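Long-range contacts in glycosyl transferase, group 1 family protein (Staphylococcus aureus, PDB 4WAC), which belongs to the group 1 glycosyl transferases of the GT-B clan and carries a large antiparallel sheet that meets a second copy of the protein: residues A[182-187]-A[194-199]; A[146-151]-A[158-163]; A[33-38]-A[67-72]; A[80-85]-A[198-203]. All blocks are in the same frame, centred on the assembly; numbering follows the deposited sequence.

Overall arrangement
Contacts 1 and 2 are two hairpins of the same antiparallel sheet, their centres about 14 Å apart, and both touch the second subunit; contact 1 is buried, contact 2 partly so. Each is zipped by backbone hydrogen bonds, but contact 2 adds a salt bridge and an aromatic contact on one face. Contact 4 lies at the surface, shares Val-198 and Leu-199 with contact 1, and sets the turn after strand 193-198 against helix 74-83 by apolar touches. Contact 3, also at the surface, joins helix 23-36 to the edge of the seven-stranded parallel sheet through charged and aromatic side chains. Strand 71-73, which segment 67-72 enters, leads directly into the helix of contact 4.

Contact 1 (A[182-187]-A[194-199]); sequences ISRNIN and GKTYVL
Gly-194 opens the pairing with Asn-185: its amide N gives a 2.8 Å hydrogen bond to Asn-185 O. Lys-195 follows, its carbonyl O taking the amide N of Asn-185 at 2.9 Å in a nearly straight bond (169°). The Asn-185 side chain runs alongside that of Lys-195, with ND2 3.6 Å from Lys-195 CB, while its OD1 bonds to Asn-143 of the second subunit. Thr-196 shares the other face with Ile-182 and Arg-184; a water spans Thr-196 OG1 and Arg-184 NH1, and Gln-171 holds Arg-184 NE. At Tyr-197 both backbone polar atoms are used, N to Ser-183 O at 2.6 Å and O from Ser-183 N at 2.9 Å. Ser-183 OG, turned between its own backbone N and carbonyl carbon (chi1 74°), lies at the edge of the Tyr-197 ring without bonding to it; its hydrogen bond is with Tyr-170 OH. A second water joins Tyr-197 OH to Asn-185 ND2. Val-198 then sets CG2 4.1 Å from Ile-182 CG1, and Leu-199 lays CD1 beside Ser-183 CB. These strands form an antiparallel beta hairpin, with helix 74-83 packed on the Ile-182 face and the second subunit on the Tyr-197 face.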
# COMPACT_ATOMS: atom_id res chain seq x y z
N ILE A 182 -0.85 -24.65 18.88
CA ILE A 182 -1.86 -23.66 18.44
C ILE A 182 -1.29 -22.63 17.43
O ILE A 182 -0.18 -22.16 17.59
CB ILE A 182 -2.46 -22.91 19.65
CG1 ILE A 182 -3.56 -23.78 20.31
CG2 ILE A 182 -3.01 -21.55 19.27
CD1 ILE A 182 -4.09 -23.21 21.62
N SER A 183 -2.06 -22.30 16.40
CA SER A 183 -1.73 -21.16 15.58
C SER A 183 -2.95 -20.29 15.44
O SER A 183 -4.08 -20.78 15.61
CB SER A 183 -1.21 -21.58 14.21
OG SER A 183 -2.32 -22.01 13.45
N ARG A 184 -2.74 -19.00 15.11
CA ARG A 184 -3.89 -18.09 14.99
C ARG A 184 -3.65 -16.85 14.13
O ARG A 184 -2.52 -16.36 14.00
CB ARG A 184 -4.33 -17.65 16.40
CG ARG A 184 -3.30 -16.86 17.17
CD ARG A 184 -3.80 -16.66 18.61
NE ARG A 184 -2.99 -15.66 19.29
CZ ARG A 184 -3.29 -15.14 20.48
NH1 ARG A 184 -4.40 -15.50 21.12
NH2 ARG A 184 -2.48 -14.24 21.02
N ASN A 185 -4.72 -16.36 13.54
CA ASN A 185 -4.63 -15.16 12.71
C ASN A 185 -4.66 -13.92 13.56
O ASN A 185 -5.44 -13.85 14.53
CB ASN A 185 -5.78 -15.12 11.67
CG ASN A 185 -5.65 -16.21 10.62
OD1 ASN A 185 -4.54 -16.71 10.38
ND2 ASN A 185 -6.76 -16.57 9.97
N ILE A 186 -3.85 -12.94 13.19
CA ILE A 186 -3.89 -11.60 13.79
C ILE A 186 -4.28 -10.52 12.77
O ILE A 186 -3.70 -10.46 11.68
CB ILE A 186 -2.51 -11.22 14.37
CG1 ILE A 186 -2.04 -12.31 15.30
CG2 ILE A 186 -2.56 -9.88 15.11
CD1 ILE A 186 -2.94 -12.47 16.46
N ASN A 187 -5.24 -9.66 13.09
CA ASN A 187 -5.51 -8.51 12.23
C ASN A 187 -4.45 -7.42 12.44
O ASN A 187 -4.49 -6.72 13.46
CB ASN A 187 -6.89 -7.94 12.53
CG ASN A 187 -7.22 -6.71 11.70
OD1 ASN A 187 -6.35 -6.09 11.08
ND2 ASN A 187 -8.47 -6.31 11.74
N GLY A 194 -8.07 -13.52 15.51
CA GLY A 194 -9.11 -14.08 14.66
C GLY A 194 -9.16 -15.59 14.73
O GLY A 194 -9.03 -16.17 15.83
N LYS A 195 -9.40 -16.23 13.59
CA LYS A 195 -9.40 -17.69 13.47
C LYS A 195 -8.25 -18.26 14.30
O LYS A 195 -7.13 -17.79 14.19
CB LYS A 195 -9.25 -18.14 12.00
CG LYS A 195 -10.48 -17.85 11.09
CD LYS A 195 -11.71 -18.63 11.54
CE LYS A 195 -11.49 -20.14 11.54
NZ LYS A 195 -11.17 -20.60 10.12
N THR A 196 -8.58 -19.22 15.17
CA THR A 196 -7.60 -19.91 16.01
C THR A 196 -7.60 -21.39 15.73
O THR A 196 -8.66 -22.05 15.80
CB THR A 196 -7.90 -19.69 17.51
OG1 THR A 196 -7.87 -18.29 17.79
CG2 THR A 196 -6.87 -20.34 18.38
N TYR A 197 -6.42 -21.94 15.43
CA TYR A 197 -6.34 -23.35 15.05
C TYR A 197 -5.66 -24.14 16.15
O TYR A 197 -4.49 -23.91 16.47
CB TYR A 197 -5.61 -23.49 13.70
CG TYR A 197 -6.33 -22.74 12.60
CD1 TYR A 197 -7.48 -23.28 12.00
CD2 TYR A 197 -5.88 -21.48 12.17
CE1 TYR A 197 -8.17 -22.58 11.00
CE2 TYR A 197 -6.53 -20.79 11.17
CZ TYR A 197 -7.69 -21.33 10.60
OH TYR A 197 -8.35 -20.62 9.64
N VAL A 198 -6.42 -25.05 16.76
CA VAL A 198 -5.89 -25.93 17.78
C VAL A 198 -5.36 -27.17 17.05
O VAL A 198 -6.08 -28.15 16.79
CB VAL A 198 -6.93 -26.26 18.87
CG1 VAL A 198 -6.33 -27.16 19.95
CG2 VAL A 198 -7.41 -24.96 19.54
N LEU A 199 -4.10 -27.05 16.63
CA LEU A 199 -3.39 -28.06 15.85
C LEU A 199 -3.31 -29.40 16.57
O LEU A 199 -3.52 -30.44 15.96
CB LEU A 199 -1.96 -27.55 15.50
CG LEU A 199 -1.89 -26.19 14.79
CD1 LEU A 199 -0.49 -25.62 14.74
CD2 LEU A 199 -2.47 -26.25 13.37
O HOH W 1 -6.44 -17.38 20.25
O HOH W 2 -9.12 -14.55 11.16
O HOH W 3 -6.99 -18.84 8.21

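Contact 2 (A[146-151]-A[158-163]); sequences IERFSF and MKETFN
Lys-159 and Glu-147 meet in a salt bridge, NZ to OE2 at 2.8 Å, between residues two positions apart in the register. The ammonium approaches OE2 on the anti side, 25° out of the carboxylate plane. On its way there the lysine chain lies over the Phe-149 ring: CG stands 4.1 Å from the centroid in a CH-pi contact, and CD comes within 3.4 Å of CZ. With CG anti to the backbone N (chi1 178°), the lysine runs alongside the phenylalanine before bends at chi3 and chi4 turn its end to the glutamate.

On the other face Phe-162 turns the edge of its ring to the facing strand, CE1 lying 3.6 Å from Arg-148 CB. Arg-148 and Glu-160 run alongside each other in the same direction without a direct charge contact; a water links Glu-160 OE1, Ser-150 OG and Arg-148 O.

Between these two layers of side chains the antiparallel backbones are joined by four hydrogen bonds. Arg-148 and Glu-160 exchange two, each 2.8 Å between N and O, with Ser-150 N to Met-158 O on one side and Phe-162 N to Ile-146 O on the other.

Further out, Arg-100 holds Glu-147 OE1 and Asp-138 pairs with Arg-148 NE, while Thr-123 of the second subunit accepts from Lys-159 NZ. Glu-147 thus has a cationic partner at each oxygen, which would be expected to keep its carboxylate ionised, its charge shared between two cations.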
# COMPACT_ATOMS: atom_id res chain seq x y z
N ILE A 146 10.06 -11.33 7.60
CA ILE A 146 8.86 -12.12 7.42
C ILE A 146 8.47 -12.93 8.66
O ILE A 146 7.28 -13.21 8.89
CB ILE A 146 8.99 -13.11 6.25
CG1 ILE A 146 10.30 -13.88 6.34
CG2 ILE A 146 8.81 -12.40 4.92
CD1 ILE A 146 10.35 -15.08 5.38
N GLU A 147 9.48 -13.35 9.43
CA GLU A 147 9.25 -14.23 10.57
C GLU A 147 10.10 -13.87 11.77
O GLU A 147 11.24 -13.39 11.62
CB GLU A 147 9.53 -15.67 10.16
CG GLU A 147 8.39 -16.28 9.33
CD GLU A 147 8.66 -17.73 8.99
OE1 GLU A 147 9.83 -18.03 8.69
OE2 GLU A 147 7.71 -18.55 9.12
N ARG A 148 9.56 -14.10 12.96
CA ARG A 148 10.40 -14.05 14.17
C ARG A 148 10.20 -15.28 15.02
O ARG A 148 9.06 -15.60 15.40
CB ARG A 148 10.10 -12.80 15.03
CG ARG A 148 10.72 -12.92 16.44
CD ARG A 148 10.50 -11.68 17.27
NE ARG A 148 11.42 -10.64 16.86
CZ ARG A 148 11.59 -9.46 17.46
NH1 ARG A 148 10.90 -9.13 18.55
NH2 ARG A 148 12.48 -8.60 16.97
N PHE A 149 11.29 -15.97 15.32
CA PHE A 149 11.23 -17.07 16.28
C PHE A 149 11.65 -16.57 17.66
O PHE A 149 12.75 -16.02 17.80
CB PHE A 149 12.16 -18.23 15.87
CG PHE A 149 11.68 -19.01 14.65
CD1 PHE A 149 12.04 -18.60 13.35
CD2 PHE A 149 10.88 -20.15 14.80
CE1 PHE A 149 11.61 -19.34 12.21
CE2 PHE A 149 10.45 -20.90 13.67
CZ PHE A 149 10.84 -20.49 12.39
N SER A 150 10.81 -16.79 18.68
CA SER A 150 11.17 -16.43 20.05
C SER A 150 11.55 -17.60 20.90
O SER A 150 10.86 -18.63 20.91
CB SER A 150 10.03 -15.70 20.75
OG SER A 150 9.86 -14.41 20.17
N PHE A 151 12.62 -17.40 21.67
CA PHE A 151 13.23 -18.44 22.46
C PHE A 151 13.25 -18.10 23.93
O PHE A 151 13.51 -16.94 24.29
CB PHE A 151 14.69 -18.65 22.05
CG PHE A 151 14.88 -19.25 20.72
CD1 PHE A 151 14.71 -18.49 19.57
CD2 PHE A 151 15.31 -20.57 20.61
CE1 PHE A 151 14.96 -19.04 18.30
CE2 PHE A 151 15.54 -21.14 19.37
CZ PHE A 151 15.38 -20.38 18.19
N MET A 158 7.50 -19.54 20.44
CA MET A 158 6.61 -18.77 19.58
C MET A 158 7.27 -18.46 18.24
O MET A 158 8.48 -18.25 18.18
CB MET A 158 6.19 -17.44 20.25
CG MET A 158 5.18 -16.58 19.40
SD MET A 158 4.49 -15.16 20.36
CE MET A 158 5.98 -14.31 20.88
N LYS A 159 6.45 -18.44 17.19
CA LYS A 159 6.84 -17.94 15.87
C LYS A 159 5.81 -16.94 15.41
O LYS A 159 4.60 -17.22 15.44
CB LYS A 159 6.94 -19.05 14.83
CG LYS A 159 7.31 -18.50 13.44
CD LYS A 159 7.55 -19.60 12.39
CE LYS A 159 6.23 -20.19 11.79
NZ LYS A 159 5.54 -19.28 10.80
N GLU A 160 6.30 -15.78 14.96
CA GLU A 160 5.42 -14.75 14.44
C GLU A 160 5.68 -14.45 12.96
O GLU A 160 6.82 -14.46 12.48
CB GLU A 160 5.57 -13.47 15.25
CG GLU A 160 4.97 -13.61 16.63
CD GLU A 160 5.31 -12.41 17.50
OE1 GLU A 160 6.52 -12.15 17.68
OE2 GLU A 160 4.36 -11.72 17.96
N THR A 161 4.60 -14.13 12.25
CA THR A 161 4.71 -13.81 10.85
C THR A 161 4.37 -12.35 10.63
O THR A 161 3.41 -11.82 11.20
CB THR A 161 3.79 -14.70 10.03
OG1 THR A 161 4.16 -16.06 10.27
CG2 THR A 161 3.85 -14.39 8.49
N PHE A 162 5.12 -11.70 9.74
CA PHE A 162 4.97 -10.27 9.55
C PHE A 162 4.48 -9.96 8.15
O PHE A 162 4.88 -10.62 7.22
CB PHE A 162 6.31 -9.58 9.81
CG PHE A 162 6.76 -9.70 11.24
CD1 PHE A 162 7.47 -10.81 11.67
CD2 PHE A 162 6.41 -8.73 12.17
CE1 PHE A 162 7.85 -10.95 13.00
CE2 PHE A 162 6.81 -8.85 13.52
CZ PHE A 162 7.53 -9.94 13.93
N ASN A 163 3.63 -8.95 8.02
CA ASN A 163 3.12 -8.54 6.74
C ASN A 163 4.02 -7.46 6.10
O ASN A 163 5.11 -7.16 6.61
CB ASN A 163 1.66 -8.05 6.87
CG ASN A 163 1.53 -6.74 7.62
OD1 ASN A 163 2.50 -6.14 8.04
ND2 ASN A 163 0.29 -6.29 7.79
O HOH W 4 8.07 -14.74 17.98

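Contact 3 (A[33-38]-A[67-72]); sequences EFYDAD and RRTKMY
The end of helix 23-36 meets the loop leading into strand 71-73, an edge strand of the seven-stranded parallel sheet, through Tyr-35 and Arg-68. Arg-68 CB sits over the centre of the Tyr-35 ring, 3.9 Å from the centroid and 5° off its normal, in a CH-pi contact. In return Tyr-35 CB lies over the guanidinium, 3.7 Å from Arg-68 CZ. The bend at chi3 (-63°) brings the guanidinium back to the helix end, where NH1 and NH2 both hydrogen-bond to Asp-36 OD1 in an end-on salt bridge, at 3.1 and 3.0 Å. That oxygen lies in the guanidinium plane, whereas the carboxylate is turned 47° against it. Asp-66 is a second acidic partner of Arg-68 NH2.

Lys-70 crosses Tyr-35 at about a right angle and gives its hydroxyl a weak hydrogen bond, NZ to OH at 3.1 Å. Asp-42 on the adjacent strand 41-45 joins both groups, with OD1 bonding to Tyr-35 OH and OD2 forming a salt bridge with Lys-70 NZ. The helix closes in a Schellman motif with Asp-38 as the C-prime residue, here at the turn from a helix into the next strand of a Rossmann-like alpha/beta sheet.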
# COMPACT_ATOMS: atom_id res chain seq x y z
N GLU A 33 -8.21 -14.99 50.99
CA GLU A 33 -9.27 -15.17 51.99
C GLU A 33 -10.11 -16.42 51.73
O GLU A 33 -10.49 -17.12 52.67
CB GLU A 33 -10.18 -13.95 52.05
CG GLU A 33 -9.47 -12.63 52.38
CD GLU A 33 -8.93 -12.55 53.81
OE1 GLU A 33 -9.29 -13.42 54.65
OE2 GLU A 33 -8.14 -11.61 54.08
N PHE A 34 -10.41 -16.72 50.47
CA PHE A 34 -11.21 -17.91 50.21
C PHE A 34 -10.44 -19.18 50.64
O PHE A 34 -11.00 -20.08 51.28
CB PHE A 34 -11.62 -18.01 48.75
CG PHE A 34 -12.78 -17.12 48.39
CD1 PHE A 34 -13.83 -16.96 49.26
CD2 PHE A 34 -12.80 -16.44 47.17
CE1 PHE A 34 -14.90 -16.14 48.93
CE2 PHE A 34 -13.85 -15.61 46.83
CZ PHE A 34 -14.91 -15.46 47.71
N TYR A 35 -9.17 -19.24 50.29
CA TYR A 35 -8.35 -20.38 50.67
C TYR A 35 -8.30 -20.50 52.20
O TYR A 35 -8.44 -21.61 52.71
CB TYR A 35 -6.94 -20.26 50.10
CG TYR A 35 -6.74 -20.96 48.78
CD1 TYR A 35 -6.58 -22.35 48.72
CD2 TYR A 35 -6.66 -20.24 47.58
CE1 TYR A 35 -6.34 -23.01 47.49
CE2 TYR A 35 -6.44 -20.89 46.34
CZ TYR A 35 -6.28 -22.27 46.30
OH TYR A 35 -6.09 -22.92 45.09
N ASP A 36 -8.13 -19.38 52.91
CA ASP A 36 -8.13 -19.38 54.37
C ASP A 36 -9.40 -20.00 54.91
O ASP A 36 -9.36 -20.73 55.89
CB ASP A 36 -7.95 -17.98 54.95
CG ASP A 36 -6.53 -17.47 54.79
OD1 ASP A 36 -5.65 -18.31 54.52
OD2 ASP A 36 -6.28 -16.26 54.99
N ALA A 37 -10.52 -19.73 54.24
CA ALA A 37 -11.79 -20.35 54.61
C ALA A 37 -11.97 -21.73 53.96
O ALA A 37 -13.08 -22.25 53.90
CB ALA A 37 -12.92 -19.45 54.23
N ASP A 38 -10.87 -22.30 53.46
CA ASP A 38 -10.85 -23.66 52.90
C ASP A 38 -11.65 -23.80 51.59
O ASP A 38 -12.18 -24.87 51.27
CB ASP A 38 -11.37 -24.69 53.93
CG ASP A 38 -10.40 -24.90 55.11
OD1 ASP A 38 -9.21 -24.52 55.00
OD2 ASP A 38 -10.84 -25.44 56.15
N ARG A 67 0.77 -17.92 47.78
CA ARG A 67 1.45 -19.09 47.23
C ARG A 67 0.47 -20.17 46.78
O ARG A 67 0.77 -20.92 45.85
CB ARG A 67 2.44 -19.68 48.24
CG ARG A 67 3.83 -19.11 48.05
CD ARG A 67 4.85 -19.54 49.10
NE ARG A 67 6.07 -18.73 49.09
CZ ARG A 67 6.74 -18.30 48.01
NH1 ARG A 67 7.83 -17.55 48.17
NH2 ARG A 67 6.38 -18.63 46.78
N ARG A 68 -0.70 -20.24 47.42
CA ARG A 68 -1.70 -21.27 47.08
C ARG A 68 -2.51 -20.99 45.81
O ARG A 68 -3.12 -21.91 45.26
CB ARG A 68 -2.65 -21.49 48.25
CG ARG A 68 -1.99 -22.03 49.53
CD ARG A 68 -2.88 -21.81 50.76
NE ARG A 68 -3.08 -20.38 50.98
CZ ARG A 68 -3.80 -19.87 51.98
NH1 ARG A 68 -4.38 -20.66 52.87
NH2 ARG A 68 -3.92 -18.56 52.10
N THR A 69 -2.51 -19.75 45.34
CA THR A 69 -3.29 -19.36 44.17
C THR A 69 -2.62 -19.86 42.91
O THR A 69 -1.48 -19.54 42.65
CB THR A 69 -3.46 -17.83 44.06
OG1 THR A 69 -4.06 -17.33 45.28
CG2 THR A 69 -4.33 -17.46 42.87
N LYS A 70 -3.32 -20.68 42.16
CA LYS A 70 -2.81 -21.14 40.88
C LYS A 70 -3.38 -20.25 39.80
O LYS A 70 -4.44 -19.65 39.99
CB LYS A 70 -3.21 -22.59 40.62
CG LYS A 70 -2.91 -23.58 41.77
CD LYS A 70 -3.36 -24.97 41.29
CE LYS A 70 -3.93 -25.80 42.43
NZ LYS A 70 -5.04 -25.05 43.16
N MET A 71 -2.68 -20.17 38.67
CA MET A 71 -3.23 -19.53 37.49
C MET A 71 -3.41 -20.56 36.39
O MET A 71 -2.46 -21.22 35.97
CB MET A 71 -2.37 -18.37 36.97
CG MET A 71 -3.05 -17.60 35.80
SD MET A 71 -1.99 -16.69 34.64
CE MET A 71 -0.98 -18.03 34.10
N TYR A 72 -4.64 -20.70 35.94
CA TYR A 72 -4.98 -21.53 34.80
C TYR A 72 -5.06 -20.66 33.56
O TYR A 72 -5.87 -19.71 33.48
CB TYR A 72 -6.31 -22.25 35.04
CG TYR A 72 -6.28 -23.26 36.15
CD1 TYR A 72 -5.63 -24.49 36.01
CD2 TYR A 72 -6.92 -22.99 37.35
CE1 TYR A 72 -5.63 -25.43 37.07
CE2 TYR A 72 -6.92 -23.90 38.39
CZ TYR A 72 -6.28 -25.11 38.25
OH TYR A 72 -6.29 -25.99 39.31

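Contact 4 (A[80-85]-A[198-203]); sequences QISNNK and VLVNKK
Val-200 packs on Ser-82 and Lys-85, joining the C-terminal end of helix 74-83 to the connection between strands 193-198 and 203-205. That connection is a tight turn ending in a G1 beta bulge, in which Lys-202 and Lys-203 both face Val-198. Val-198 N bonds to Lys-203 O, and Lys-203 N bonds back to Val-198 O, closing a short turn that carries Val-200.

The dense part of the contact gathers round one methyl group. Val-200 CG2 is anti to its backbone N while CG1 takes the position between N and the carbonyl carbon (chi1 57°), which puts CG2 against the helix. Val-200 CG2 lies 3.7 Å from Ser-82 CA and 3.9 Å from Ser-82 CB. Ile-81 comes in at about a right angle, with Ile-81 CG2 3.9 Å from Val-200 CG2. The closest touch is made by Lys-85 CD, not by the ammonium, at 3.5 Å from Val-200 CG2. Ser-82 keeps its hydroxyl for Asp-175, so its part here is played by carbon alone, and a backbone hydrogen bond between Val-200 and Tyr-181 ties the turn to strand 180-186.

Toward solvent the fit is looser. Asn-201 merely borders Ile-81, and the exposed Lys-85 carries its aliphatic chain across the valine, extended until a bend at chi4. Near its far end, Lys-85 CE stands 4.0 Å from Val-200 O.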
# COMPACT_ATOMS: atom_id res chain seq x y z
N GLN A 80 -0.08 -28.30 27.47
CA GLN A 80 0.11 -29.49 28.28
C GLN A 80 -0.45 -30.72 27.54
O GLN A 80 0.14 -31.81 27.57
CB GLN A 80 -0.53 -29.29 29.68
CG GLN A 80 -0.23 -30.43 30.64
CD GLN A 80 1.26 -30.75 30.78
OE1 GLN A 80 2.10 -29.85 30.94
NE2 GLN A 80 1.58 -32.05 30.71
N ILE A 81 -1.58 -30.57 26.83
CA ILE A 81 -2.10 -31.64 26.01
C ILE A 81 -1.03 -32.03 24.96
O ILE A 81 -0.78 -33.21 24.71
CB ILE A 81 -3.40 -31.23 25.27
CG1 ILE A 81 -4.51 -30.82 26.24
CG2 ILE A 81 -3.81 -32.29 24.26
CD1 ILE A 81 -5.10 -31.90 27.05
N SER A 82 -0.39 -31.05 24.35
CA SER A 82 0.57 -31.35 23.30
C SER A 82 1.81 -32.09 23.86
O SER A 82 2.18 -33.15 23.31
CB SER A 82 0.96 -30.08 22.56
OG SER A 82 1.91 -30.36 21.57
N ASN A 83 2.37 -31.58 24.97
CA ASN A 83 3.44 -32.24 25.72
C ASN A 83 3.21 -33.73 25.94
O ASN A 83 4.13 -34.51 25.88
CB ASN A 83 3.65 -31.60 27.10
CG ASN A 83 4.30 -30.21 27.03
OD1 ASN A 83 4.87 -29.75 26.01
ND2 ASN A 83 4.24 -29.54 28.15
N ASN A 84 1.98 -34.15 26.20
CA ASN A 84 1.68 -35.58 26.37
C ASN A 84 1.32 -36.40 25.13
O ASN A 84 0.92 -37.57 25.24
CB ASN A 84 0.54 -35.73 27.34
CG ASN A 84 1.00 -35.59 28.73
OD1 ASN A 84 0.44 -34.82 29.52
ND2 ASN A 84 2.04 -36.36 29.06
N LYS A 85 1.45 -35.80 23.95
CA LYS A 85 1.25 -36.54 22.73
C LYS A 85 2.58 -36.91 22.05
O LYS A 85 2.63 -37.85 21.28
CB LYS A 85 0.34 -35.74 21.79
CG LYS A 85 -1.13 -36.15 21.93
CD LYS A 85 -2.09 -35.13 21.36
CE LYS A 85 -3.54 -35.63 21.31
NZ LYS A 85 -3.98 -36.36 22.55
N VAL A 198 -6.42 -25.05 16.76
CA VAL A 198 -5.89 -25.93 17.78
C VAL A 198 -5.36 -27.17 17.05
O VAL A 198 -6.08 -28.15 16.79
CB VAL A 198 -6.93 -26.26 18.87
CG1 VAL A 198 -6.33 -27.16 19.95
CG2 VAL A 198 -7.41 -24.96 19.54
N LEU A 199 -4.10 -27.05 16.63
CA LEU A 199 -3.39 -28.06 15.85
C LEU A 199 -3.31 -29.40 16.57
O LEU A 199 -3.52 -30.44 15.96
CB LEU A 199 -1.96 -27.55 15.50
CG LEU A 199 -1.89 -26.19 14.79
CD1 LEU A 199 -0.49 -25.62 14.74
CD2 LEU A 199 -2.47 -26.25 13.37
N VAL A 200 -2.96 -29.38 17.87
CA VAL A 200 -2.83 -30.63 18.63
C VAL A 200 -4.15 -31.43 18.65
O VAL A 200 -4.13 -32.66 18.77
CB VAL A 200 -2.34 -30.36 20.08
CG1 VAL A 200 -3.29 -29.40 20.81
CG2 VAL A 200 -2.13 -31.65 20.83
N ASN A 201 -5.29 -30.75 18.50
CA ASN A 201 -6.56 -31.49 18.43
C ASN A 201 -7.24 -31.45 17.06
O ASN A 201 -8.39 -31.85 16.96
CB ASN A 201 -7.55 -30.94 19.45
CG ASN A 201 -7.13 -31.22 20.89
OD1 ASN A 201 -6.38 -32.15 21.17
ND2 ASN A 201 -7.64 -30.41 21.80
N LYS A 202 -6.54 -30.94 16.04
CA LYS A 202 -7.11 -30.79 14.69
C LYS A 202 -8.45 -30.06 14.70
O LYS A 202 -9.39 -30.51 14.07
CB LYS A 202 -7.25 -32.17 14.02
CG LYS A 202 -5.92 -32.61 13.44
CD LYS A 202 -5.72 -34.10 13.49
CE LYS A 202 -5.79 -34.75 12.12
NZ LYS A 202 -7.18 -34.77 11.49
N LYS A 203 -8.55 -28.95 15.42
CA LYS A 203 -9.85 -28.28 15.56
C LYS A 203 -9.69 -26.79 15.31
O LYS A 203 -8.68 -26.21 15.68
CB LYS A 203 -10.45 -28.52 16.96
CG LYS A 203 -11.95 -28.30 17.00
CD LYS A 203 -12.55 -28.52 18.38
CE LYS A 203 -14.09 -28.52 18.32
NZ LYS A 203 -14.68 -27.42 17.50